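Local coordinates for protein isoprenyl transferase (Campylobacter jejuni, PDB 3UGS) that probably condenses isopentenyl diphosphate with allylic diphosphates to build a long polyprenyl diphosphate, working as a magnesium-dependent homodimer, at residues 62-65 against 70-73; 172-175 against 179-182. All coordinates share one frame; numbering follows the deposited sequence.

Interaction 1: 62-65 against 70-73; sequences ENWK and EIDF
I71 reaches from the first turn of helix 68-88 back onto the short 3-10 turn at 63-65, in the loop that leaves strand 53-60 of the cis-prenyltransferase fold. Its longer branch does most of the touching. The terminal methyl CD1 of I71 lies 3.6 Å from the backbone O of N63, and the same methyl is 3.8 Å from the backbone O of W64, so one carbon rests against two successive carbonyl oxygens. The I71 chain is extended beyond CG1 (chi2 176°), which carries CD1 out to the turn. The other branch, CG2, approaches the W64 ring obliquely, 4.3 Å from its CZ3. No hydrogen bond joins the two segments; this is packing alone, with the turn closed on itself by K65 N to E62 O at 2.9 Å.

The indole is set by groups beyond the contact: its NE1 is hydrogen-bonded to S133 OG, F59 meets it edge to face, and R104 makes a cation-pi contact with it. N63, probably the proton acceptor of the reaction, touches the bound farnesyl monophosphate, while the salt bridge between E70 and R66 ties the helix start to the loop before it. E62 turns to the dimer interface, where its OE2 is hydrogen-bonded to Y191 OH of the second subunit. The N63 amide is gripped at both ends: OD1 is hydrogen-bonded to the backbone N of S60, and ND2 to the backbone O of G224 of the second subunit.

Interaction 2: 172-175 against 179-182; sequences MLRV and KRLS. With FFT ((2Z,6Z)-3,7,11-trimethyldodeca-2,6,10-trien-1-yl dihydrogen phosphate), chain C.
Phosphate oxygen O3 of the bound farnesyl monophosphate (FFT) is gripped by three side chains of this contact. S182 OG gives the shortest bond, 2.6 Å to FFT O3, R174 NH2 stands 2.8 Å from FFT O3, and R180 NE points almost straight at FFT O3 over 2.9 Å (N-H...O 172°). Each arginine also holds a second oxygen: R174 NH1 binds FFT O1 at 2.7 Å, and R180 NH2 binds FFT O2 at 2.9 Å. Two guanidinium forks thus fix the phosphate's rotation, and the anion probably offsets their like charges.

R174 NH2 has a further acceptor, the backbone O of R180 at 3.0 Å. That oxygen lies near the guanidinium plane, yet the donor sits 52° out of the carbonyl plane. Bends at chi2 and chi3 fold the R174 chain round to both acceptors. R180 instead runs extended from CG to NE, and its NH1 forms a salt bridge with E193 of the second subunit. Away from the phosphate, M172 CG packs on L181 CD2 at 3.9 Å.

This is the phosphate end of the FFT pocket, with G16 N as another donor; in relatives the equivalent arginines and serine bind the diphosphate of isopentenyl diphosphate, so the ligand's phosphate probably occupies that subsite. Strand 171-175 lies between strands 9-14 and 193-197 of the parallel sheet; after its end the chain turns, and 179-182 runs back alongside it, against the second subunit.

From the N terminus, strand 9-14 comes first, then strand 53-60, whose exit loop leads into interaction 1; this contact closes the short loop between 62-65 and the start of helix 68-88. The chain then builds further helices and strands before interaction 2 folds 179-182 back beside strand 171-175. The two are therefore in series, neither nested nor crossed. Their centres are about 19 Å apart, though their nearest atoms are only about 5 Å apart without touching. The ligand lies between them: interaction 2 holds its phosphate, while N63 of interaction 1 touches it. Both contacts also reach the second subunit, tying pocket to dimer interface.

Interaction 1: 62-65 against 70-73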
loop_
_atom_site.group_PDB
_atom_site.type_symbol
_atom_site.label_atom_id
_atom_site.label_comp_id
_atom_site.label_asym_id
_atom_site.label_seq_id
_atom_site.Cartn_x
_atom_site.Cartn_y
_atom_site.Cartn_z
ATOM N N GLU A 62 -12.760 -4.674 -8.003
ATOM C CA GLU A 62 -13.633 -3.447 -8.105
ATOM C C GLU A 62 -14.042 -3.096 -9.555
ATOM O O GLU A 62 -15.114 -2.549 -9.800
ATOM C CB GLU A 62 -12.972 -2.213 -7.490
ATOM C CG GLU A 62 -12.826 -2.279 -5.988
ATOM C CD GLU A 62 -11.711 -3.259 -5.601
ATOM O OE1 GLU A 62 -12.012 -4.238 -4.875
ATOM O OE2 GLU A 62 -10.541 -3.062 -6.081
ATOM N N ASN A 63 -13.163 -3.439 -10.486
ATOM C CA ASN A 63 -13.397 -3.243 -11.935
ATOM C C ASN A 63 -14.699 -3.905 -12.411
ATOM O O ASN A 63 -15.260 -3.564 -13.462
ATOM C CB ASN A 63 -12.244 -3.757 -12.801
ATOM C CG ASN A 63 -10.997 -2.864 -12.737
ATOM O OD1 ASN A 63 -9.878 -3.319 -13.029
ATOM N ND2 ASN A 63 -11.171 -1.624 -12.366
ATOM N N TRP A 64 -15.178 -4.857 -11.620
ATOM C CA TRP A 64 -16.470 -5.540 -11.931
ATOM C C TRP A 64 -17.660 -4.613 -11.872
ATOM O O TRP A 64 -18.744 -4.944 -12.311
ATOM C CB TRP A 64 -16.704 -6.717 -11.021
ATOM C CG TRP A 64 -15.803 -7.878 -11.322
ATOM C CD1 TRP A 64 -14.777 -8.410 -10.534
ATOM C CD2 TRP A 64 -15.820 -8.684 -12.528
ATOM N NE1 TRP A 64 -14.180 -9.464 -11.165
ATOM C CE2 TRP A 64 -14.773 -9.695 -12.361
ATOM C CE3 TRP A 64 -16.581 -8.688 -13.673
ATOM C CZ2 TRP A 64 -14.524 -10.657 -13.334
ATOM C CZ3 TRP A 64 -16.325 -9.652 -14.628
ATOM C CH2 TRP A 64 -15.307 -10.608 -14.477
ATOM N N LYS A 65 -17.465 -3.444 -11.303
ATOM C CA LYS A 65 -18.563 -2.462 -11.178
ATOM C C LYS A 65 -18.521 -1.450 -12.308
ATOM O O LYS A 65 -19.355 -0.538 -12.411
ATOM C CB LYS A 65 -18.539 -1.739 -9.847
ATOM C CG LYS A 65 -19.001 -2.607 -8.675
ATOM C CD LYS A 65 -17.940 -2.635 -7.581
ATOM N N GLU A 70 -17.263 -1.571 -21.011
ATOM C CA GLU A 70 -15.831 -1.346 -20.704
ATOM C C GLU A 70 -15.144 -2.644 -20.345
ATOM O O GLU A 70 -14.037 -2.934 -20.763
ATOM C CB GLU A 70 -15.631 -0.352 -19.582
ATOM C CG GLU A 70 -16.047 1.048 -19.954
ATOM C CD GLU A 70 -15.687 2.067 -18.907
ATOM O OE1 GLU A 70 -15.262 1.670 -17.801
ATOM O OE2 GLU A 70 -15.838 3.275 -19.189
ATOM N N ILE A 71 -15.842 -3.419 -19.538
ATOM C CA ILE A 71 -15.375 -4.769 -19.143
ATOM C C ILE A 71 -15.145 -5.626 -20.386
ATOM O O ILE A 71 -14.140 -6.332 -20.544
ATOM C CB ILE A 71 -16.357 -5.475 -18.187
ATOM C CG1 ILE A 71 -16.473 -4.617 -16.925
ATOM C CG2 ILE A 71 -15.893 -6.916 -17.907
ATOM C CD1 ILE A 71 -17.466 -5.115 -15.910
ATOM N N ASP A 72 -16.131 -5.541 -21.252
ATOM C CA ASP A 72 -16.142 -6.290 -22.551
ATOM C C ASP A 72 -14.872 -6.058 -23.371
ATOM O O ASP A 72 -14.204 -6.983 -23.798
ATOM C CB ASP A 72 -17.365 -5.937 -23.397
ATOM C CG ASP A 72 -18.627 -6.624 -22.898
ATOM O OD1 ASP A 72 -18.521 -7.493 -21.981
ATOM O OD2 ASP A 72 -19.719 -6.288 -23.424
ATOM N N PHE A 73 -14.541 -4.790 -23.491
ATOM C CA PHE A 73 -13.395 -4.324 -24.304
ATOM C C PHE A 73 -12.039 -4.777 -23.734
ATOM O O PHE A 73 -11.131 -5.168 -24.454
ATOM C CB PHE A 73 -13.435 -2.781 -24.457
ATOM C CG PHE A 73 -12.191 -2.192 -25.047
ATOM C CD1 PHE A 73 -11.917 -2.331 -26.400
ATOM C CD2 PHE A 73 -11.285 -1.536 -24.245
ATOM C CE1 PHE A 73 -10.759 -1.812 -26.945
ATOM C CE2 PHE A 73 -10.124 -0.999 -24.785
ATOM C CZ PHE A 73 -9.868 -1.136 -26.142
#

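Interaction 2: 172-175 against 179-182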
loop_
_atom_site.group_PDB
_atom_site.type_symbol
_atom_site.label_atom_id
_atom_site.label_comp_id
_atom_site.label_asym_id
_atom_site.label_seq_id
_atom_site.Cartn_x
_atom_site.Cartn_y
_atom_site.Cartn_z
ATOM N N MET A 172 7.403 -0.517 -7.147
ATOM C CA MET A 172 6.045 -0.287 -7.649
ATOM C C MET A 172 6.044 0.956 -8.546
ATOM O O MET A 172 6.124 2.081 -8.086
ATOM C CB MET A 172 5.034 -0.134 -6.516
ATOM C CG MET A 172 3.619 0.202 -6.956
ATOM S SD MET A 172 2.805 -1.113 -7.876
ATOM C CE MET A 172 2.216 -2.234 -6.634
ATOM N N LEU A 173 5.911 0.691 -9.833
ATOM C CA LEU A 173 5.874 1.711 -10.862
ATOM C C LEU A 173 4.446 1.996 -11.374
ATOM O O LEU A 173 3.753 1.158 -11.919
ATOM C CB LEU A 173 6.802 1.330 -12.018
ATOM C CG LEU A 173 6.857 2.274 -13.228
ATOM C CD1 LEU A 173 7.676 3.540 -12.960
ATOM C CD2 LEU A 173 7.452 1.514 -14.400
ATOM N N ARG A 174 4.017 3.215 -11.151
ATOM C CA ARG A 174 2.760 3.714 -11.727
ATOM C C ARG A 174 3.084 4.471 -13.028
ATOM O O ARG A 174 3.878 5.393 -13.044
ATOM C CB ARG A 174 1.995 4.617 -10.752
ATOM C CG ARG A 174 0.995 5.561 -11.412
ATOM C CD ARG A 174 -0.264 4.858 -11.959
ATOM N NE ARG A 174 -1.108 4.298 -10.889
ATOM C CZ ARG A 174 -2.398 3.983 -11.004
ATOM N NH1 ARG A 174 -3.034 4.124 -12.154
ATOM N NH2 ARG A 174 -3.058 3.502 -9.964
ATOM N N VAL A 175 2.506 4.023 -14.121
ATOM C CA VAL A 175 2.582 4.770 -15.371
ATOM C C VAL A 175 1.230 5.417 -15.673
ATOM O O VAL A 175 0.268 4.786 -16.096
ATOM C CB VAL A 175 2.996 3.909 -16.558
ATOM C CG1 VAL A 175 3.235 4.807 -17.766
ATOM C CG2 VAL A 175 4.245 3.096 -16.219
ATOM N N LYS A 179 -2.318 8.817 -8.746
ATOM C CA LYS A 179 -1.400 8.641 -7.631
ATOM C C LYS A 179 -2.005 7.804 -6.529
ATOM O O LYS A 179 -2.577 8.333 -5.577
ATOM C CB LYS A 179 -0.990 9.967 -7.027
ATOM C CG LYS A 179 -0.485 10.975 -8.023
ATOM C CD LYS A 179 0.969 11.355 -7.773
ATOM C CE LYS A 179 1.460 12.310 -8.844
ATOM N NZ LYS A 179 1.251 11.714 -10.207
ATOM N N ARG A 180 -1.805 6.496 -6.646
ATOM C CA ARG A 180 -2.507 5.520 -5.793
ATOM C C ARG A 180 -2.200 4.092 -6.193
ATOM O O ARG A 180 -1.684 3.872 -7.271
ATOM C CB ARG A 180 -4.001 5.758 -5.825
ATOM C CG ARG A 180 -4.565 5.699 -7.231
ATOM C CD ARG A 180 -6.054 5.943 -7.235
ATOM N NE ARG A 180 -6.599 5.962 -8.586
ATOM C CZ ARG A 180 -7.322 6.953 -9.104
ATOM N NH1 ARG A 180 -7.589 8.046 -8.394
ATOM N NH2 ARG A 180 -7.805 6.825 -10.329
ATOM N N LEU A 181 -2.474 3.149 -5.297
ATOM C CA LEU A 181 -2.135 1.718 -5.550
ATOM C C LEU A 181 -3.289 0.898 -6.058
ATOM O O LEU A 181 -3.132 -0.170 -6.597
ATOM C CB LEU A 181 -1.542 1.033 -4.320
ATOM C CG LEU A 181 -0.175 1.626 -3.861
ATOM C CD1 LEU A 181 0.489 0.656 -2.898
ATOM C CD2 LEU A 181 0.755 1.918 -5.023
ATOM N N SER A 182 -4.456 1.448 -5.846
ATOM C CA SER A 182 -5.705 0.842 -6.283
ATOM C C SER A 182 -5.767 -0.663 -6.056
ATOM O O SER A 182 -5.873 -1.442 -6.983
ATOM C CB SER A 182 -5.954 1.150 -7.745
ATOM O OG SER A 182 -6.231 2.517 -7.865
HETATM O O3 FFT C . -5.844 3.681 -10.161
HETATM P P FFT C . -6.534 3.529 -11.490
HETATM O O1 FFT C . -5.664 3.899 -12.652
HETATM O O2 FFT C . -7.928 4.129 -11.448
HETATM O O FFT C . -6.807 1.950 -11.743
HETATM C C14 FFT C . -5.721 1.048 -12.041
HETATM C C13 FFT C . -6.188 -0.391 -12.025
HETATM C C11 FFT C . -6.044 -1.207 -13.063
HETATM C C12 FFT C . -6.529 -2.605 -12.992
HETATM C C10 FFT C . -5.305 -0.786 -14.305
HETATM C C9 FFT C . -6.133 -0.957 -15.545
HETATM C C8 FFT C . -5.471 -0.232 -16.703
HETATM C C6 FFT C . -4.976 -0.897 -17.765
HETATM C C7 FFT C . -4.343 -0.172 -18.929
HETATM C C5 FFT C . -5.063 -2.397 -17.798
HETATM C C4 FFT C . -5.180 -2.782 -19.255
HETATM C C3 FFT C . -5.629 -4.213 -19.432
HETATM C C1 FFT C . -5.440 -4.817 -20.630
HETATM C C2 FFT C . -4.783 -4.068 -21.779
HETATM C C FFT C . -5.888 -6.254 -20.799
#